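PDB 4AY7: Methylcobalamin\: coenzyme M methyltransferase from Methanosarcina mazei, which catalyses the transfer of a methyl group from a methylated corrinoid to coenzyme M, a zinc-dependent step of methanogenesis. Local coordinates for residues A[308-313]-A[337-342]; A[42-47]-A[331-336]. All coordinates share one frame; numbering follows the deposited sequence.

Contact 1: residues A[308-313]-A[337-342]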
loop_
_atom_site.group_PDB
_atom_site.type_symbol
_atom_site.label_atom_id
_atom_site.label_comp_id
_atom_site.label_asym_id
_atom_site.label_seq_id
_atom_site.Cartn_x
_atom_site.Cartn_y
_atom_site.Cartn_z
ATOM N N ALA A 308 10.119 -0.687 21.604
ATOM C CA ALA A 308 11.401 -1.327 21.453
ATOM C C ALA A 308 11.744 -1.693 19.979
ATOM O O ALA A 308 12.874 -1.443 19.498
ATOM C CB ALA A 308 11.522 -2.544 22.351
ATOM N N GLU A 309 10.802 -2.274 19.265
ATOM C CA GLU A 309 11.023 -2.704 17.888
ATOM C C GLU A 309 11.048 -1.512 16.967
ATOM O O GLU A 309 11.790 -1.543 16.003
ATOM C CB GLU A 309 9.967 -3.754 17.454
ATOM C CG GLU A 309 10.200 -5.046 18.259
ATOM C CD GLU A 309 9.117 -6.111 18.004
ATOM O OE1 GLU A 309 8.345 -5.969 17.004
ATOM O OE2 GLU A 309 9.031 -7.086 18.834
ATOM N N ALA A 310 10.259 -0.470 17.267
ATOM C CA ALA A 310 10.328 0.830 16.574
ATOM C C ALA A 310 11.711 1.453 16.672
ATOM O O ALA A 310 12.381 1.831 15.654
ATOM C CB ALA A 310 9.292 1.806 17.117
ATOM N N LYS A 311 12.174 1.551 17.920
ATOM C CA LYS A 311 13.501 2.072 18.212
ATOM C C LYS A 311 14.591 1.334 17.431
ATOM O O LYS A 311 15.453 1.963 16.824
ATOM C CB LYS A 311 13.791 1.960 19.722
ATOM C CG LYS A 311 15.072 2.620 20.191
ATOM C CD LYS A 311 15.285 2.459 21.719
ATOM C CE LYS A 311 16.579 3.086 22.241
ATOM N NZ LYS A 311 16.627 3.243 23.765
ATOM N N GLU A 312 14.545 0.016 17.453
ATOM C CA GLU A 312 15.419 -0.782 16.633
ATOM C C GLU A 312 15.405 -0.428 15.101
ATOM O O GLU A 312 16.460 -0.328 14.507
ATOM C CB GLU A 312 15.171 -2.266 16.845
ATOM C CG GLU A 312 16.237 -3.090 16.195
ATOM C CD GLU A 312 16.386 -4.494 16.757
ATOM O OE1 GLU A 312 15.858 -4.801 17.882
ATOM O OE2 GLU A 312 17.092 -5.292 16.035
ATOM N N ALA A 313 14.240 -0.298 14.467
ATOM C CA ALA A 313 14.156 0.171 13.110
ATOM C C ALA A 313 14.750 1.569 12.886
ATOM O O ALA A 313 15.524 1.797 11.924
ATOM C CB ALA A 313 12.712 0.103 12.623
ATOM N N LYS A 337 -0.507 4.450 18.563
ATOM C CA LYS A 337 0.090 5.608 19.180
ATOM C C LYS A 337 1.509 5.349 19.748
ATOM O O LYS A 337 2.318 6.257 19.870
ATOM C CB LYS A 337 -0.788 6.129 20.327
ATOM C CG LYS A 337 -2.076 6.756 19.850
ATOM C CD LYS A 337 -2.904 7.328 20.960
ATOM C CE LYS A 337 -2.329 8.667 21.354
ATOM N NZ LYS A 337 -3.279 9.136 22.396
ATOM N N ALA A 338 1.762 4.090 20.105
ATOM C CA ALA A 338 3.059 3.664 20.605
ATOM C C ALA A 338 4.084 3.803 19.508
ATOM O O ALA A 338 5.222 4.071 19.802
ATOM C CB ALA A 338 3.026 2.244 21.149
ATOM N N LEU A 339 3.732 3.639 18.235
ATOM C CA LEU A 339 4.701 3.954 17.163
ATOM C C LEU A 339 5.225 5.368 17.123
ATOM O O LEU A 339 6.424 5.638 16.951
ATOM C CB LEU A 339 4.090 3.711 15.762
ATOM C CG LEU A 339 4.116 2.324 15.167
ATOM C CD1 LEU A 339 3.517 2.338 13.726
ATOM C CD2 LEU A 339 5.519 1.737 15.262
ATOM N N VAL A 340 4.307 6.286 17.212
ATOM C CA VAL A 340 4.548 7.685 17.173
ATOM C C VAL A 340 5.356 8.068 18.391
ATOM O O VAL A 340 6.386 8.791 18.269
ATOM C CB VAL A 340 3.228 8.492 17.155
ATOM C CG1 VAL A 340 3.570 9.979 17.215
ATOM C CG2 VAL A 340 2.391 8.084 15.927
ATOM N N ALA A 341 4.973 7.538 19.564
ATOM C CA ALA A 341 5.734 7.811 20.789
ATOM C C ALA A 341 7.214 7.332 20.678
ATOM O O ALA A 341 8.096 8.056 21.022
ATOM C CB ALA A 341 5.037 7.201 22.030
ATOM N N ALA A 342 7.454 6.147 20.131
ATOM C CA ALA A 342 8.812 5.669 19.920
ATOM C C ALA A 342 9.642 6.638 19.050
ATOM O O ALA A 342 10.845 6.861 19.246
ATOM C CB ALA A 342 8.764 4.269 19.326
#
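Ala310 and Ala342 meet methyl to methyl where helix 303-315 packs beside helix 333-346, the last two helices on the outside of this TIM barrel. Ala310 CB and Ala342 CB are 3.4 Å apart, shorter than the usual van der Waals separation of two carbons, so the packing is tight at this one point. Each CB leaves its helix toward the other, and the small side chains let the two backbones come close, Ala310 CA and Ala342 CA lying 6.1 Å apart.

One turn back along its helix, Leu339 adds a second, looser touch. Its CB does not aim at the neighbouring helix, but the side chain leans over: with CG beside the backbone N (chi1 -84°), its CD2 methyl ends 4.2 Å from Ala310 CB. The Ala310 methyl is thus met by Ala342 and by one branch of Leu339. Underneath, Ala310 rests on Leu321 of strand 320-323 and Leu339 on Pro323 of the same strand and on Val292 of strand 287-292, so this side of the contact is closed by the barrel wall.

The outer side is open. Lys311 stands fully extended from its helix, its ammonium end leading away from the other segment, and Glu312 and Lys337 point to solvent from the far sides of their helices. Between the two segments no hydrogen bond or salt bridge forms; the polar backbone groups are used along each helix, as in Ala342 N to Ala338 O at 3.1 Å. What joins the pair here is therefore purely apolar, and it relies on close fit and the burial of methyl groups.

Contact 2: residues A[42-47]-A[331-336]; sequences VELMDV and TPLENV
Glu43 reaches from helix 42-48 to the N-terminus of helix 333-346, the closing helix of the TIM barrel, and takes the backbone N-H of Leu333 on its carboxylate. Leu333 N to Glu43 OE1 is 2.8 Å and fairly straight, at 160°, although the donor comes from above the carboxylate plane, 53° out of it. The reach depends on an extended chain: CG lies anti to the backbone N (chi1 176°) and the chain stays stretched beyond it, setting the carboxylate over Leu333 CB, which is 3.4 Å from Glu43 OE1. A water donates to the same OE1 and accepts from Glu334 N, so OE1 serves two successive N-H groups of the first turn, one directly and one through water. Pro332 holds the N-cap position, and Glu43 OE1 fills the role that its ring cannot; the carboxylate probably also benefits from the positive end of the helix dipole.

Beneath the polar link the leucines pack. Leu333, with CG anti to its N, carries its methyls to those of Leu44, the two side chains crossing nearly at right angles. Leu65 and Asn69 of helix 59-71 cover Leu44 further. A second water bridges the backbones, accepting from Glu43 N and donating to Thr331 O. The leucine branches match in pairs, CD2 of Leu44 lying 4.2 Å from CD2 of Leu333.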
loop_
_atom_site.group_PDB
_atom_site.type_symbol
_atom_site.label_atom_id
_atom_site.label_comp_id
_atom_site.label_asym_id
_atom_site.label_seq_id
_atom_site.Cartn_x
_atom_site.Cartn_y
_atom_site.Cartn_z
ATOM N N VAL A 42 -10.952 -1.340 14.095
ATOM C CA VAL A 42 -12.290 -1.471 14.655
ATOM C C VAL A 42 -12.527 -0.472 15.767
ATOM O O VAL A 42 -13.624 0.028 15.868
ATOM C CB VAL A 42 -12.580 -2.919 15.123
ATOM C CG1 VAL A 42 -13.955 -3.052 15.791
ATOM C CG2 VAL A 42 -12.443 -3.890 13.951
ATOM N N GLU A 43 -11.539 -0.215 16.622
ATOM C CA GLU A 43 -11.691 0.762 17.736
ATOM C C GLU A 43 -12.162 2.117 17.173
ATOM O O GLU A 43 -13.083 2.752 17.733
ATOM C CB GLU A 43 -10.428 0.920 18.568
ATOM C CG GLU A 43 -10.536 1.998 19.679
ATOM C CD GLU A 43 -9.417 1.987 20.755
ATOM O OE1 GLU A 43 -8.486 1.114 20.760
ATOM O OE2 GLU A 43 -9.507 2.887 21.646
ATOM N N LEU A 44 -11.586 2.531 16.058
ATOM C CA LEU A 44 -11.884 3.844 15.457
ATOM C C LEU A 44 -13.199 3.755 14.654
ATOM O O LEU A 44 -14.033 4.687 14.703
ATOM C CB LEU A 44 -10.713 4.372 14.619
ATOM C CG LEU A 44 -9.530 4.801 15.504
ATOM C CD1 LEU A 44 -8.420 5.380 14.660
ATOM C CD2 LEU A 44 -9.977 5.756 16.640
ATOM N N MET A 45 -13.455 2.601 14.035
ATOM C CA MET A 45 -14.763 2.402 13.359
ATOM C C MET A 45 -15.857 2.666 14.383
ATOM O O MET A 45 -16.783 3.369 14.065
ATOM C CB MET A 45 -14.963 0.987 12.826
ATOM C CG MET A 45 -14.014 0.633 11.692
ATOM S SD MET A 45 -14.281 -1.104 11.341
ATOM C CE MET A 45 -12.741 -1.581 10.490
ATOM N N ASP A 46 -15.738 2.058 15.553
ATOM C CA ASP A 46 -16.705 2.251 16.654
ATOM C C ASP A 46 -16.803 3.712 17.137
ATOM O O ASP A 46 -17.900 4.218 17.262
ATOM C CB ASP A 46 -16.367 1.297 17.816
ATOM C CG ASP A 46 -16.791 -0.140 17.510
ATOM O OD1 ASP A 46 -17.353 -0.402 16.416
ATOM O OD2 ASP A 46 -16.605 -1.030 18.349
ATOM N N VAL A 47 -15.676 4.388 17.364
ATOM C CA VAL A 47 -15.662 5.763 17.946
ATOM C C VAL A 47 -16.388 6.736 17.014
ATOM O O VAL A 47 -17.326 7.427 17.428
ATOM C CB VAL A 47 -14.226 6.279 18.200
ATOM C CG1 VAL A 47 -14.222 7.768 18.518
ATOM C CG2 VAL A 47 -13.501 5.517 19.332
ATOM N N THR A 331 -6.292 -4.110 16.066
ATOM C CA THR A 331 -5.255 -3.368 16.741
ATOM C C THR A 331 -5.806 -2.225 17.646
ATOM O O THR A 331 -6.526 -1.339 17.171
ATOM C CB THR A 331 -4.272 -2.798 15.711
ATOM O OG1 THR A 331 -3.754 -3.900 14.961
ATOM C CG2 THR A 331 -3.127 -2.070 16.378
ATOM N N PRO A 332 -5.468 -2.247 18.911
ATOM C CA PRO A 332 -5.866 -1.093 19.752
ATOM C C PRO A 332 -5.235 0.209 19.338
ATOM O O PRO A 332 -4.035 0.244 18.906
ATOM C CB PRO A 332 -5.455 -1.478 21.145
ATOM C CG PRO A 332 -5.107 -2.933 21.108
ATOM C CD PRO A 332 -4.800 -3.302 19.685
ATOM N N LEU A 333 -6.008 1.282 19.448
ATOM C CA LEU A 333 -5.513 2.634 19.204
ATOM C C LEU A 333 -4.168 2.921 19.939
ATOM O O LEU A 333 -3.230 3.507 19.347
ATOM C CB LEU A 333 -6.571 3.672 19.587
ATOM C CG LEU A 333 -6.213 5.152 19.404
ATOM C CD1 LEU A 333 -5.922 5.358 17.935
ATOM C CD2 LEU A 333 -7.343 6.090 19.856
ATOM N N GLU A 334 -4.076 2.545 21.196
ATOM C CA GLU A 334 -2.909 2.878 21.982
ATOM C C GLU A 334 -1.667 2.199 21.351
ATOM O O GLU A 334 -0.547 2.648 21.538
ATOM C CB GLU A 334 -3.079 2.451 23.453
ATOM C CG GLU A 334 -3.314 0.949 23.631
ATOM C CD GLU A 334 -3.020 0.395 25.034
ATOM O OE1 GLU A 334 -3.297 1.088 26.033
ATOM O OE2 GLU A 334 -2.486 -0.754 25.104
ATOM N N ASN A 335 -1.847 1.088 20.686
ATOM C CA ASN A 335 -0.715 0.369 20.074
ATOM C C ASN A 335 -0.229 1.147 18.834
ATOM O O ASN A 335 0.978 1.280 18.620
ATOM C CB ASN A 335 -1.081 -1.075 19.733
ATOM C CG ASN A 335 -1.207 -1.936 20.972
ATOM O OD1 ASN A 335 -1.203 -1.394 22.065
ATOM N ND2 ASN A 335 -1.300 -3.250 20.819
ATOM N N VAL A 336 -1.144 1.745 18.107
ATOM C CA VAL A 336 -0.717 2.630 16.967
ATOM C C VAL A 336 0.014 3.882 17.482
ATOM O O VAL A 336 1.093 4.304 16.959
ATOM C CB VAL A 336 -1.925 3.086 16.114
ATOM C CG1 VAL A 336 -1.392 3.992 14.976
ATOM C CG2 VAL A 336 -2.732 1.893 15.579
HETATM O O HOH W 1 -9.102 -2.094 16.737
HETATM O O HOH W 2 -6.443 1.641 22.790
#

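Both contacts use helix 333-346, and their centres lie about 17 Å apart. Contact 2 takes the start of that helix and the turn leading into it; contact 1 takes the adjoining residues further along. In sequence the segments alternate: 42-47, then 308-313, then 331-336 and 337-342. Contact 1 is local, joining neighbouring helices with strand 320-323 between them in the chain, while contact 2 spans 283 intervening residues and brings an early helix back to the last one. The last helix thus packs against its predecessor on the barrel wall and, at its start, against a helix that precedes the first strand of the barrel.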